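Local coordinates for protein sphingomyelinase C (Streptomyces griseocarneus, PDB 7CNE) that belongs to the DNase I-like endonuclease/exonuclease/phosphatase superfamily and folds as two mixed beta sheets with accompanying helices, at residues Asp120-Asp125 / Ala164-Arg169; Thr149-Thr154 / Arg169-Ile174; Ala94-Asp99 / Trp127-Phe132; Asp194-Ser199 / Glu244-Val249; Gly90-Thr95 / Lys113-Phe118. All blocks are in the same frame, centred on the assembly; numbering follows the deposited sequence.

Contact 1 of 5, residues Asp120-Asp125 / Ala164-Arg169; sequences DACGAD and AADRSR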
# COMPACT_ATOMS: atom_id res chain seq x y z
N ASP A 120 1.09 17.40 -1.39
CA ASP A 120 0.31 17.81 -0.23
C ASP A 120 0.40 16.74 0.85
O ASP A 120 0.17 15.56 0.58
CB ASP A 120 -1.16 18.02 -0.61
CG ASP A 120 -1.34 19.07 -1.69
OD1 ASP A 120 -1.28 18.71 -2.88
OD2 ASP A 120 -1.56 20.26 -1.35
N ALA A 121 0.72 17.17 2.08
CA ALA A 121 0.80 16.27 3.22
C ALA A 121 0.94 17.11 4.48
O ALA A 121 1.33 18.27 4.42
CB ALA A 121 1.97 15.29 3.10
N CYS A 122 0.61 16.50 5.63
CA CYS A 122 0.67 17.18 6.91
C CYS A 122 1.23 16.25 7.97
O CYS A 122 1.36 15.04 7.77
CB CYS A 122 -0.72 17.70 7.35
SG CYS A 122 -2.02 16.44 7.53
N GLY A 123 1.57 16.84 9.12
CA GLY A 123 2.13 16.06 10.21
C GLY A 123 3.41 15.37 9.78
O GLY A 123 4.21 15.92 9.03
N ALA A 124 3.57 14.13 10.24
CA ALA A 124 4.78 13.37 9.95
C ALA A 124 4.94 13.07 8.47
O ALA A 124 6.07 13.00 7.97
CB ALA A 124 4.79 12.06 10.75
N ASP A 125 3.83 12.87 7.76
CA ASP A 125 3.90 12.50 6.35
C ASP A 125 4.61 13.56 5.52
O ASP A 125 5.27 13.24 4.52
CB ASP A 125 2.49 12.27 5.80
CG ASP A 125 1.73 11.19 6.55
OD1 ASP A 125 1.73 11.20 7.81
OD2 ASP A 125 1.09 10.36 5.86
N ALA A 164 -7.55 14.67 6.23
CA ALA A 164 -8.52 14.36 5.18
C ALA A 164 -8.40 15.31 4.00
O ALA A 164 -8.51 14.90 2.84
CB ALA A 164 -9.94 14.40 5.74
N ALA A 165 -8.17 16.60 4.28
CA ALA A 165 -7.99 17.56 3.19
C ALA A 165 -6.79 17.19 2.32
O ALA A 165 -6.85 17.29 1.09
CB ALA A 165 -7.83 18.97 3.75
N ASP A 166 -5.69 16.77 2.95
CA ASP A 166 -4.51 16.43 2.16
C ASP A 166 -4.68 15.09 1.45
O ASP A 166 -4.19 14.94 0.33
CB ASP A 166 -3.26 16.46 3.04
CG ASP A 166 -2.79 17.87 3.30
OD1 ASP A 166 -3.25 18.78 2.58
OD2 ASP A 166 -1.97 18.08 4.21
N ARG A 167 -5.36 14.12 2.07
CA ARG A 167 -5.69 12.90 1.32
C ARG A 167 -6.46 13.24 0.05
O ARG A 167 -6.19 12.68 -1.02
CB ARG A 167 -6.51 11.93 2.18
CG ARG A 167 -5.71 11.14 3.21
CD ARG A 167 -6.49 9.96 3.77
NE ARG A 167 -7.59 10.35 4.66
CZ ARG A 167 -7.46 10.58 5.96
NH1 ARG A 167 -6.26 10.50 6.56
NH2 ARG A 167 -8.53 10.90 6.68
N SER A 168 -7.43 14.15 0.15
CA SER A 168 -8.20 14.53 -1.03
C SER A 168 -7.28 15.06 -2.12
O SER A 168 -7.38 14.65 -3.28
CB SER A 168 -9.25 15.58 -0.65
OG SER A 168 -9.93 16.07 -1.79
N ARG A 169 -6.35 15.95 -1.75
CA ARG A 169 -5.40 16.47 -2.73
C ARG A 169 -4.49 15.37 -3.27
O ARG A 169 -4.12 15.38 -4.45
CB ARG A 169 -4.58 17.61 -2.12
CG ARG A 169 -5.39 18.91 -1.91
CD ARG A 169 -4.92 19.71 -0.68
NE ARG A 169 -5.66 20.98 -0.57
CZ ARG A 169 -6.89 21.10 -0.08
NH1 ARG A 169 -7.54 20.02 0.36
NH2 ARG A 169 -7.48 22.29 -0.01
O HOH W 1 -1.76 20.81 1.30
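A disulfide-tethered loop, Asp120-Asp125, lies against the helix 162-180 through Asp120, Ala121 and Cys122, which meet Asp166 and Arg169 one turn apart on the helix. Asp166 OD2 approaches the loop backbone, 3.1 Å from Ala121 C, and also lies 3.4 Å from Cys122 CB, while Ala121 turns its methyl away so that backbone, not side chain, faces the carboxylate. The amide N of Cys122 is not bonded to this oxygen; it donates instead to Gln152 OE1. The other carboxylate oxygen works through solvent: a single water donates both its hydrogens, to Asp166 OD1 (2.8 Å) and to Asp120 OD2 (2.7 Å). Two acids suit this place because both accept from the water, which probably eases the repulsion of the like charges.

Asp120 has CG anti to its carbonyl carbon (chi1 -59°), which sets CG against the aliphatic part of Arg169, near CB and CD. The two side chains cross at about a right angle, with Asp120 OD2 3.5 Å from Arg169 CD. Their charged groups stop short of a salt bridge, Asp120 OD2 being 4.2 Å from Arg169 NE, and the carboxylate and guanidinium planes are turned 66° apart. The guanidinium is instead bent back on its own helix, where Arg169 NH1 donates to Ala165 O at 2.9 Å from above that carbonyl plane; Arg169 N reaches the same oxygen from the opposite face.

The loop runs between strands 110-117 and 131-139. The disulfide from Cys122 to Cys158 ties it to the chain just before helix 162-180.

Contact 2 of 5, residues Thr149-Thr154 / Arg169-Ile174; sequences THAQST and RQFRQI
Gln170 reaches from its helix to the backbone of Gln152, where OE1 accepts the N-H of Gln152 at 2.7 Å, the N-H...O angle being 143°. The same oxygen lies 3.3 Å from Ala151 CA, so the acceptor is pressed against the chain just past the end of strand 142-150. CG stands anti to the carbonyl carbon (chi1 -68°), and the extended chain beyond it carries the amide to this backbone. A long, uncharged amide suits the place, being donor as well as acceptor. Gln170 NE2 gives a hydrogen bond to a water at 3.2 Å, and that water in turn makes a weak bond to His150 O.

Apolar contacts flank the amide. Ala151 CB meets Phe171 CE1 at 3.9 Å, the small methyl approaching the ring obliquely. Thr149 divides its branches: CG2 comes within 4.4 Å of Ile174 CD1, and OG1 is bonded to Gly131 O on the neighbouring strand.

Further out, Gln170 NE2 is also held by Asp120 O, consistent with OE1 being the end turned to Gln152. The side chain of Gln152 crosses that of Gln170 at about a right angle and bends at chi2, NE2 donating to O of the next residue, Ser153, at 2.8 Å.

The contact joins strand and helix of the beta-alpha-beta unit 142-150, 162-180, 188-192. Its chemistry implies that a buried backbone N-H, where the regular strand has ended, is satisfied by a neutral side chain without bringing a charge into the interior.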
# COMPACT_ATOMS: atom_id res chain seq x y z
N THR A 149 0.38 3.05 -3.51
CA THR A 149 0.60 4.21 -2.66
C THR A 149 0.25 3.90 -1.22
O THR A 149 -0.25 2.82 -0.87
CB THR A 149 -0.19 5.43 -3.17
OG1 THR A 149 0.30 6.62 -2.54
CG2 THR A 149 -1.68 5.28 -2.85
N HIS A 150 0.56 4.88 -0.38
CA HIS A 150 0.19 4.92 1.03
C HIS A 150 -0.18 6.38 1.29
O HIS A 150 0.69 7.24 1.31
CB HIS A 150 1.37 4.48 1.91
CG HIS A 150 1.05 4.40 3.37
ND1 HIS A 150 2.02 4.20 4.33
CD2 HIS A 150 -0.13 4.48 4.03
CE1 HIS A 150 1.45 4.18 5.53
NE2 HIS A 150 0.15 4.33 5.37
N ALA A 151 -1.47 6.66 1.42
CA ALA A 151 -1.95 8.03 1.49
C ALA A 151 -1.82 8.61 2.91
O ALA A 151 -1.48 7.91 3.87
CB ALA A 151 -3.41 8.11 1.01
N GLN A 152 -2.07 9.91 3.02
CA GLN A 152 -1.86 10.66 4.25
C GLN A 152 -2.52 10.00 5.46
O GLN A 152 -3.71 9.68 5.45
CB GLN A 152 -2.40 12.08 4.08
CG GLN A 152 -2.48 12.90 5.37
CD GLN A 152 -1.12 13.33 5.84
OE1 GLN A 152 -0.34 13.86 5.07
NE2 GLN A 152 -0.82 13.10 7.13
N SER A 153 -1.75 9.82 6.53
CA SER A 153 -2.29 9.24 7.75
C SER A 153 -2.98 10.32 8.59
O SER A 153 -2.76 11.52 8.42
CB SER A 153 -1.20 8.56 8.58
OG SER A 153 -0.25 9.52 9.04
N THR A 154 -3.85 9.87 9.50
CA THR A 154 -4.55 10.79 10.40
C THR A 154 -3.64 11.06 11.60
O THR A 154 -3.76 10.46 12.67
CB THR A 154 -5.91 10.21 10.79
OG1 THR A 154 -6.69 10.05 9.59
CG2 THR A 154 -6.66 11.16 11.73
N ARG A 169 -6.35 15.95 -1.75
CA ARG A 169 -5.40 16.47 -2.73
C ARG A 169 -4.49 15.37 -3.27
O ARG A 169 -4.12 15.38 -4.45
CB ARG A 169 -4.58 17.61 -2.12
CG ARG A 169 -5.39 18.91 -1.91
CD ARG A 169 -4.92 19.71 -0.68
NE ARG A 169 -5.66 20.98 -0.57
CZ ARG A 169 -6.89 21.10 -0.08
NH1 ARG A 169 -7.54 20.02 0.36
NH2 ARG A 169 -7.48 22.29 -0.01
N GLN A 170 -4.10 14.42 -2.41
CA GLN A 170 -3.26 13.32 -2.89
C GLN A 170 -3.98 12.47 -3.93
O GLN A 170 -3.41 12.11 -4.97
CB GLN A 170 -2.80 12.45 -1.72
CG GLN A 170 -1.81 13.18 -0.77
CD GLN A 170 -1.38 12.33 0.42
OE1 GLN A 170 -1.94 11.25 0.66
NE2 GLN A 170 -0.39 12.81 1.17
N PHE A 171 -5.25 12.14 -3.68
CA PHE A 171 -6.02 11.38 -4.66
C PHE A 171 -6.19 12.17 -5.96
O PHE A 171 -6.10 11.60 -7.05
CB PHE A 171 -7.39 10.99 -4.09
CG PHE A 171 -7.34 10.16 -2.83
CD1 PHE A 171 -6.43 9.12 -2.70
CD2 PHE A 171 -8.23 10.42 -1.78
CE1 PHE A 171 -6.39 8.33 -1.53
CE2 PHE A 171 -8.20 9.65 -0.61
CZ PHE A 171 -7.27 8.60 -0.48
N ARG A 172 -6.42 13.48 -5.86
CA ARG A 172 -6.55 14.28 -7.08
C ARG A 172 -5.21 14.43 -7.80
O ARG A 172 -5.18 14.52 -9.04
CB ARG A 172 -7.17 15.64 -6.78
CG ARG A 172 -8.65 15.54 -6.40
CD ARG A 172 -9.36 16.89 -6.37
NE ARG A 172 -10.58 16.81 -5.58
CZ ARG A 172 -11.31 17.85 -5.18
NH1 ARG A 172 -10.93 19.10 -5.50
NH2 ARG A 172 -12.40 17.64 -4.46
N GLN A 173 -4.10 14.45 -7.07
CA GLN A 173 -2.80 14.48 -7.73
C GLN A 173 -2.57 13.21 -8.54
O GLN A 173 -2.03 13.26 -9.65
CB GLN A 173 -1.68 14.67 -6.70
CG GLN A 173 -0.29 14.82 -7.37
CD GLN A 173 0.88 14.85 -6.38
OE1 GLN A 173 0.70 14.98 -5.17
NE2 GLN A 173 2.09 14.73 -6.91
N ILE A 174 -2.97 12.06 -7.99
CA ILE A 174 -2.88 10.79 -8.71
C ILE A 174 -3.77 10.84 -9.94
O ILE A 174 -3.35 10.47 -11.05
CB ILE A 174 -3.25 9.63 -7.78
CG1 ILE A 174 -2.16 9.40 -6.73
CG2 ILE A 174 -3.55 8.33 -8.58
CD1 ILE A 174 -2.61 8.57 -5.56
O HOH W 2 1.15 10.41 2.56

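Contact 3 of 5, residues Ala94-Asp99 / Trp127-Phe132; sequences ATTPED and WSNKGF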
# COMPACT_ATOMS: atom_id res chain seq x y z
N ALA A 94 15.83 15.33 -1.61
CA ALA A 94 17.05 14.53 -1.61
C ALA A 94 17.68 14.43 -0.23
O ALA A 94 18.52 13.55 -0.01
CB ALA A 94 18.07 15.12 -2.59
N THR A 95 17.29 15.29 0.71
CA THR A 95 17.91 15.29 2.02
C THR A 95 17.12 14.52 3.06
O THR A 95 17.70 14.07 4.05
CB THR A 95 18.12 16.73 2.50
OG1 THR A 95 16.84 17.36 2.66
CG2 THR A 95 18.92 17.53 1.48
N THR A 96 15.82 14.37 2.88
CA THR A 96 15.01 13.75 3.93
C THR A 96 15.38 12.27 4.06
O THR A 96 15.54 11.59 3.05
CB THR A 96 13.52 13.95 3.65
OG1 THR A 96 12.79 13.75 4.86
CG2 THR A 96 13.00 13.00 2.57
N PRO A 97 15.59 11.77 5.28
CA PRO A 97 16.07 10.39 5.43
C PRO A 97 14.98 9.34 5.28
O PRO A 97 15.28 8.19 4.97
CB PRO A 97 16.64 10.36 6.86
CG PRO A 97 16.50 11.76 7.39
CD PRO A 97 15.50 12.48 6.56
N GLU A 98 13.71 9.70 5.51
CA GLU A 98 12.63 8.72 5.50
C GLU A 98 12.04 8.60 4.09
O GLU A 98 11.62 9.61 3.51
CB GLU A 98 11.54 9.10 6.49
CG GLU A 98 11.77 8.66 7.94
CD GLU A 98 11.33 9.70 8.96
OE1 GLU A 98 11.05 9.31 10.11
OE2 GLU A 98 11.29 10.92 8.65
N ASP A 99 12.00 7.38 3.56
CA ASP A 99 11.37 7.16 2.27
C ASP A 99 9.87 6.94 2.46
O ASP A 99 9.35 6.97 3.57
CB ASP A 99 12.04 6.00 1.52
CG ASP A 99 11.91 4.65 2.24
OD1 ASP A 99 10.79 4.27 2.65
OD2 ASP A 99 12.93 3.93 2.33
N TRP A 127 7.16 15.44 6.17
CA TRP A 127 8.61 15.48 6.29
C TRP A 127 9.30 14.30 5.62
O TRP A 127 10.53 14.28 5.54
CB TRP A 127 8.99 15.57 7.78
CG TRP A 127 8.35 16.80 8.36
CD1 TRP A 127 7.28 16.85 9.20
CD2 TRP A 127 8.69 18.15 8.05
NE1 TRP A 127 6.95 18.16 9.46
CE2 TRP A 127 7.80 18.98 8.77
CE3 TRP A 127 9.68 18.75 7.25
CZ2 TRP A 127 7.87 20.37 8.71
CZ3 TRP A 127 9.74 20.13 7.20
CH2 TRP A 127 8.85 20.92 7.93
N SER A 128 8.54 13.34 5.10
CA SER A 128 9.12 12.18 4.46
C SER A 128 8.71 12.14 2.99
O SER A 128 7.85 12.90 2.55
CB SER A 128 8.72 10.90 5.20
OG SER A 128 7.34 10.61 5.03
N ASN A 129 9.35 11.26 2.22
CA ASN A 129 9.10 11.20 0.78
C ASN A 129 7.92 10.28 0.46
O ASN A 129 8.02 9.37 -0.37
CB ASN A 129 10.36 10.75 0.04
CG ASN A 129 11.24 11.91 -0.38
OD1 ASN A 129 10.79 13.06 -0.49
ND2 ASN A 129 12.52 11.61 -0.63
N LYS A 130 6.79 10.50 1.14
CA LYS A 130 5.58 9.75 0.86
C LYS A 130 5.09 10.09 -0.55
O LYS A 130 5.18 11.23 -1.00
CB LYS A 130 4.50 10.07 1.89
CG LYS A 130 4.66 9.33 3.23
CD LYS A 130 4.33 7.85 3.06
CE LYS A 130 4.66 7.05 4.31
NZ LYS A 130 3.56 7.07 5.30
N GLY A 131 4.59 9.08 -1.26
CA GLY A 131 4.19 9.30 -2.63
C GLY A 131 3.57 8.08 -3.26
O GLY A 131 3.01 7.24 -2.56
N PHE A 132 3.66 7.96 -4.59
CA PHE A 132 3.13 6.79 -5.25
C PHE A 132 4.09 6.30 -6.33
O PHE A 132 4.91 7.06 -6.85
CB PHE A 132 1.72 7.03 -5.84
CG PHE A 132 1.61 8.18 -6.83
CD1 PHE A 132 1.33 9.47 -6.39
CD2 PHE A 132 1.71 7.95 -8.19
CE1 PHE A 132 1.20 10.51 -7.29
CE2 PHE A 132 1.57 9.00 -9.10
CZ PHE A 132 1.32 10.28 -8.64
O HOH W 3 7.93 7.68 5.77
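The methyl CG2 of Thr96 covers one face of the Asn129 side-chain amide, lying 3.5 Å from ND2, 3.6 Å from CG and 3.8 Å from OD1 of Asn129. ND2 donates to Ser93 O and Gly79 O, so the amide is held by its N-H bonds while a methyl closes it from above. The motif is an inverse gamma turn centred on Asn129, just ahead of strand 131-139, against which the loop Ala94-Asp99 is laid. The indole of Trp127, by contrast, leads away from the loop and lies close to a bound HEPES molecule (EPE); this residue contributes chiefly its carbonyl.

Threonine suits its position because its two branches do different work. OG1, anti to the backbone N (chi1 -161°), is directed at Trp127 O, and CG2 is left for the amide. The hydroxyl donates to that carbonyl, but the modelled separation of 2.4 Å between Thr96 OG1 and Trp127 O is very short and its exact value doubtful. The two side chains, Thr96 and Asn129, slide past each other in opposite directions.

Backbone holds the next step: Asn129 N donates to Glu98 O at 3.1 Å, almost straight at 170°. Beside this bond the side chains of Glu98 and Ser128 touch CB to CB, 3.6 Å, and Asp99 points its side chain away from Trp127-Phe132 and touches Phe55 and Val77. Ser128, small and polar, adds a link through solvent. A water donates to Asp99 O at 2.7 Å and is hydrogen-bonded to Ser128 OG at 3.1 Å.

Contact 4 of 5, residues Asp194-Ser199 / Glu244-Val249; sequences DLNVDS and EDLDYV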
# COMPACT_ATOMS: atom_id res chain seq x y z
N ASP A 194 -2.74 1.36 0.93
CA ASP A 194 -3.31 1.84 2.18
C ASP A 194 -3.74 3.27 1.93
O ASP A 194 -2.92 4.20 1.98
CB ASP A 194 -2.27 1.74 3.30
CG ASP A 194 -2.79 2.21 4.63
OD1 ASP A 194 -3.91 2.76 4.69
OD2 ASP A 194 -2.08 1.99 5.64
N LEU A 195 -5.03 3.47 1.64
CA LEU A 195 -5.50 4.81 1.31
C LEU A 195 -5.96 5.60 2.52
O LEU A 195 -6.33 6.77 2.37
CB LEU A 195 -6.62 4.74 0.26
CG LEU A 195 -6.29 3.84 -0.94
CD1 LEU A 195 -7.41 3.88 -1.96
CD2 LEU A 195 -4.97 4.27 -1.57
N ASN A 196 -5.93 5.00 3.71
CA ASN A 196 -6.20 5.70 4.97
C ASN A 196 -7.57 6.37 4.97
O ASN A 196 -7.76 7.42 5.59
CB ASN A 196 -5.09 6.72 5.28
CG ASN A 196 -4.06 6.16 6.25
OD1 ASN A 196 -4.43 5.61 7.27
ND2 ASN A 196 -2.78 6.28 5.91
N VAL A 197 -8.52 5.76 4.27
CA VAL A 197 -9.91 6.18 4.23
C VAL A 197 -10.77 5.01 4.69
O VAL A 197 -10.75 3.94 4.07
CB VAL A 197 -10.33 6.62 2.82
CG1 VAL A 197 -11.83 6.92 2.77
CG2 VAL A 197 -9.52 7.83 2.36
N ASP A 198 -11.55 5.22 5.75
CA ASP A 198 -12.41 4.17 6.28
C ASP A 198 -13.60 3.92 5.35
O ASP A 198 -14.38 4.83 5.07
CB ASP A 198 -12.90 4.55 7.67
CG ASP A 198 -13.69 3.44 8.35
OD1 ASP A 198 -13.51 2.25 8.00
OD2 ASP A 198 -14.49 3.76 9.25
N SER A 199 -13.74 2.67 4.88
CA SER A 199 -14.83 2.32 3.98
C SER A 199 -16.19 2.53 4.64
O SER A 199 -17.18 2.71 3.93
CB SER A 199 -14.72 0.86 3.52
OG SER A 199 -15.02 -0.03 4.59
N GLU A 244 -11.21 0.39 11.77
CA GLU A 244 -11.54 0.95 10.47
C GLU A 244 -11.00 0.04 9.36
O GLU A 244 -10.43 -1.03 9.60
CB GLU A 244 -11.04 2.39 10.30
CG GLU A 244 -11.07 3.22 11.57
CD GLU A 244 -10.70 4.69 11.36
OE1 GLU A 244 -9.91 5.01 10.46
OE2 GLU A 244 -11.24 5.53 12.12
N ASP A 245 -11.22 0.47 8.13
CA ASP A 245 -11.14 -0.40 6.96
C ASP A 245 -10.55 0.43 5.83
O ASP A 245 -11.28 1.16 5.15
CB ASP A 245 -12.53 -0.93 6.61
CG ASP A 245 -12.50 -2.01 5.58
OD1 ASP A 245 -11.51 -2.78 5.56
OD2 ASP A 245 -13.46 -2.07 4.77
N LEU A 246 -9.23 0.30 5.61
CA LEU A 246 -8.44 1.35 4.97
C LEU A 246 -7.78 0.98 3.65
O LEU A 246 -7.21 1.87 3.01
CB LEU A 246 -7.34 1.83 5.93
CG LEU A 246 -7.79 2.27 7.33
CD1 LEU A 246 -6.59 2.68 8.20
CD2 LEU A 246 -8.76 3.40 7.17
N ASP A 247 -7.81 -0.29 3.23
CA ASP A 247 -6.93 -0.80 2.18
C ASP A 247 -7.75 -1.26 0.97
O ASP A 247 -8.75 -1.97 1.14
CB ASP A 247 -6.07 -1.94 2.74
CG ASP A 247 -5.23 -1.49 3.95
OD1 ASP A 247 -4.24 -0.75 3.75
OD2 ASP A 247 -5.56 -1.86 5.11
N TYR A 248 -7.33 -0.87 -0.24
CA TYR A 248 -8.16 -0.99 -1.43
C TYR A 248 -7.33 -1.33 -2.66
O TYR A 248 -6.15 -0.99 -2.75
CB TYR A 248 -8.91 0.32 -1.74
CG TYR A 248 -9.77 0.87 -0.62
CD1 TYR A 248 -9.24 1.73 0.34
CD2 TYR A 248 -11.13 0.56 -0.56
CE1 TYR A 248 -10.04 2.26 1.34
CE2 TYR A 248 -11.94 1.09 0.44
CZ TYR A 248 -11.38 1.94 1.39
OH TYR A 248 -12.16 2.46 2.41
N VAL A 249 -7.99 -1.96 -3.64
CA VAL A 249 -7.50 -2.04 -5.02
C VAL A 249 -8.70 -1.71 -5.90
O VAL A 249 -9.63 -2.52 -6.01
CB VAL A 249 -6.92 -3.41 -5.39
CG1 VAL A 249 -6.34 -3.39 -6.83
CG2 VAL A 249 -5.88 -3.86 -4.36
O HOH W 4 -14.07 6.23 10.60
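Tyr248 and Leu246 press closely on Leu195-Ser199, whereas Asp198 and Glu244 meet partly through water. In the tight part Tyr248 OH donates to Val197 O at 2.6 Å, the oxygen lying at the ring edge and in its plane, while Leu195 CD1 packs on Tyr248 CD1 at 3.6 Å. Tyrosine thus serves both the apolar layer and a buried carbonyl. Leu246 O receives Leu195 N at 3.0 Å, nearly along the C=O axis. Ser199 grips Asp245 twice: N donates to Asp245 O, and OG to the anti lone pair of Asp245 OD2 at 2.6 Å, an oxygen also paired with Arg219.

On the looser side the Asp198 and Glu244 carboxylates are stacked, planes 3° apart. A water donates to Asp198 OD2 at 2.8 Å and, weakly, to Glu244 OE2, probably easing the repulsion; Asp198 OD1 accepts a weak bond from Asp245 N.

Asp194 and Asp247, an antiparallel non-hydrogen-bonded pair, continue the pairing of strands 247-251 and 188-192. Asp194 OD1 and Asp247 OD1 lie 3.6 Å apart near a bound succinic acid; Asn16 holds Asp194 OD2, Ser225 and His290 hold Asp247 OD2. Behind Leu195 lie helices 203-211 (Met207) and 162-180 (Phe171).

Contact 5 of 5, residues Gly90-Thr95 / Lys113-Phe118; sequences GKYSAT and KEQVIF
Tyr92 holds CG anti to its backbone N (chi1 172°), and Ile117 CG1, itself anti to its own carbonyl carbon (chi1 -55°), meets the Tyr92 ring at its edge, in plane. The contact is the fraying end of a parallel strand pair: edge strand 87-90 runs beside 110-117, and Gly90 is bridged with Ile117. The methylene Ile117 CG1 lies 3.7 Å from Tyr92 CB. Ile117 CG2, its other branch, meets the backbone at Lys91 O, 3.4 Å away. A beta-branched residue suits the place, since the two branches cover successive residues of the passing loop.

Gly90 has a positive phi of 75°, and its CA comes to 3.1 Å from Ile117 O, where a side chain would collide with that oxygen and with Val116 CG1. Beyond it the chain turns away through an inverse gamma turn centred on Lys91. The lysine's extended side chain carries NZ to Asn119 O, and its CB is 3.8 Å from Phe118 O.

Farther along, Ser93 OG accepts from Thr95 N in an ST turn. Across the segments the hydrogen bond runs from Lys91 N to Ile117 O at 3.2 Å, the donor standing well above the carbonyl plane.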
# COMPACT_ATOMS: atom_id res chain seq x y z
N GLY A 90 6.92 15.12 -8.60
CA GLY A 90 6.39 15.57 -7.32
C GLY A 90 7.45 16.23 -6.44
O GLY A 90 8.57 16.52 -6.88
N LYS A 91 7.09 16.47 -5.18
CA LYS A 91 7.94 17.24 -4.26
C LYS A 91 9.01 16.37 -3.59
O LYS A 91 9.15 16.33 -2.37
CB LYS A 91 7.10 17.95 -3.21
CG LYS A 91 6.55 19.30 -3.66
CD LYS A 91 5.64 19.93 -2.60
CE LYS A 91 4.91 21.13 -3.18
NZ LYS A 91 3.86 21.65 -2.26
N TYR A 92 9.79 15.69 -4.44
CA TYR A 92 10.86 14.82 -3.95
C TYR A 92 11.91 15.64 -3.20
O TYR A 92 12.29 16.72 -3.63
CB TYR A 92 11.50 14.08 -5.13
CG TYR A 92 12.74 13.29 -4.78
CD1 TYR A 92 12.65 12.01 -4.23
CD2 TYR A 92 14.01 13.80 -5.03
CE1 TYR A 92 13.80 11.27 -3.91
CE2 TYR A 92 15.15 13.08 -4.72
CZ TYR A 92 15.04 11.82 -4.16
OH TYR A 92 16.18 11.12 -3.85
N SER A 93 12.36 15.12 -2.06
CA SER A 93 13.44 15.71 -1.29
C SER A 93 14.65 14.79 -1.28
O SER A 93 14.52 13.60 -0.97
CB SER A 93 13.00 15.99 0.15
OG SER A 93 14.12 16.14 1.00
N ALA A 94 15.83 15.33 -1.61
CA ALA A 94 17.05 14.53 -1.61
C ALA A 94 17.68 14.43 -0.23
O ALA A 94 18.52 13.55 -0.01
CB ALA A 94 18.07 15.12 -2.59
N THR A 95 17.29 15.29 0.71
CA THR A 95 17.91 15.29 2.02
C THR A 95 17.12 14.52 3.06
O THR A 95 17.70 14.07 4.05
CB THR A 95 18.12 16.73 2.50
OG1 THR A 95 16.84 17.36 2.66
CG2 THR A 95 18.92 17.53 1.48
N LYS A 113 8.38 2.23 -14.98
CA LYS A 113 8.15 2.48 -13.56
C LYS A 113 8.61 3.89 -13.21
O LYS A 113 9.71 4.31 -13.58
CB LYS A 113 8.86 1.44 -12.69
CG LYS A 113 10.33 1.18 -13.03
CD LYS A 113 10.91 0.10 -12.12
CE LYS A 113 12.35 -0.23 -12.49
NZ LYS A 113 12.39 -1.03 -13.76
N GLU A 114 7.73 4.64 -12.54
CA GLU A 114 8.08 5.97 -12.06
C GLU A 114 7.58 6.13 -10.63
O GLU A 114 6.71 5.39 -10.16
CB GLU A 114 7.45 7.11 -12.89
CG GLU A 114 7.32 6.86 -14.36
CD GLU A 114 6.67 8.02 -15.08
OE1 GLU A 114 6.40 9.06 -14.43
OE2 GLU A 114 6.44 7.90 -16.30
N GLN A 115 8.11 7.15 -9.96
CA GLN A 115 7.63 7.53 -8.65
C GLN A 115 7.26 9.00 -8.68
O GLN A 115 7.83 9.79 -9.44
CB GLN A 115 8.69 7.25 -7.56
CG GLN A 115 9.93 8.12 -7.67
CD GLN A 115 10.89 7.92 -6.53
OE1 GLN A 115 10.56 7.31 -5.51
NE2 GLN A 115 12.11 8.43 -6.69
N VAL A 116 6.29 9.37 -7.85
CA VAL A 116 5.89 10.75 -7.68
C VAL A 116 5.69 10.96 -6.18
O VAL A 116 4.96 10.21 -5.54
CB VAL A 116 4.59 11.08 -8.46
CG1 VAL A 116 4.17 12.53 -8.25
CG2 VAL A 116 4.75 10.74 -9.97
N ILE A 117 6.37 11.96 -5.63
CA ILE A 117 6.22 12.32 -4.22
C ILE A 117 5.05 13.29 -4.10
O ILE A 117 4.87 14.18 -4.94
CB ILE A 117 7.53 12.93 -3.68
CG1 ILE A 117 8.72 11.99 -3.91
CG2 ILE A 117 7.41 13.40 -2.20
CD1 ILE A 117 8.47 10.53 -3.61
N PHE A 118 4.21 13.09 -3.08
CA PHE A 118 3.00 13.89 -2.93
C PHE A 118 3.32 15.37 -2.76
O PHE A 118 4.27 15.74 -2.06
CB PHE A 118 2.19 13.40 -1.72
CG PHE A 118 1.47 12.12 -1.96
CD1 PHE A 118 0.67 11.97 -3.09
CD2 PHE A 118 1.57 11.07 -1.06
CE1 PHE A 118 -0.01 10.79 -3.32
CE2 PHE A 118 0.89 9.88 -1.29
CZ PHE A 118 0.10 9.74 -2.43

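Overall arrangement
Contacts 2 and 4 are buried; 1, 3 and 5 lie nearer the surface. All but contact 1 reach the six-stranded sheet, with contact 5 at its 87-90 edge and contact 4 at its 247-251 edge, about 23 Å apart between centres. Contacts 1 and 2 share Arg169 and successive turns of helix 162-180, and Gln152 and Gln170 also bind the loop of contact 1. Contacts 3 and 5 share Ala94 and Thr95, and Asn129 ND2 to Ser93 O links them. Chemistry follows place: neutral amides and apolar packing in contact 2, dense direct bonding in contact 4, water-bridged acids in contact 1, threonine and backbone bonds in contact 3, one backbone bond with isoleucine packing in contact 5.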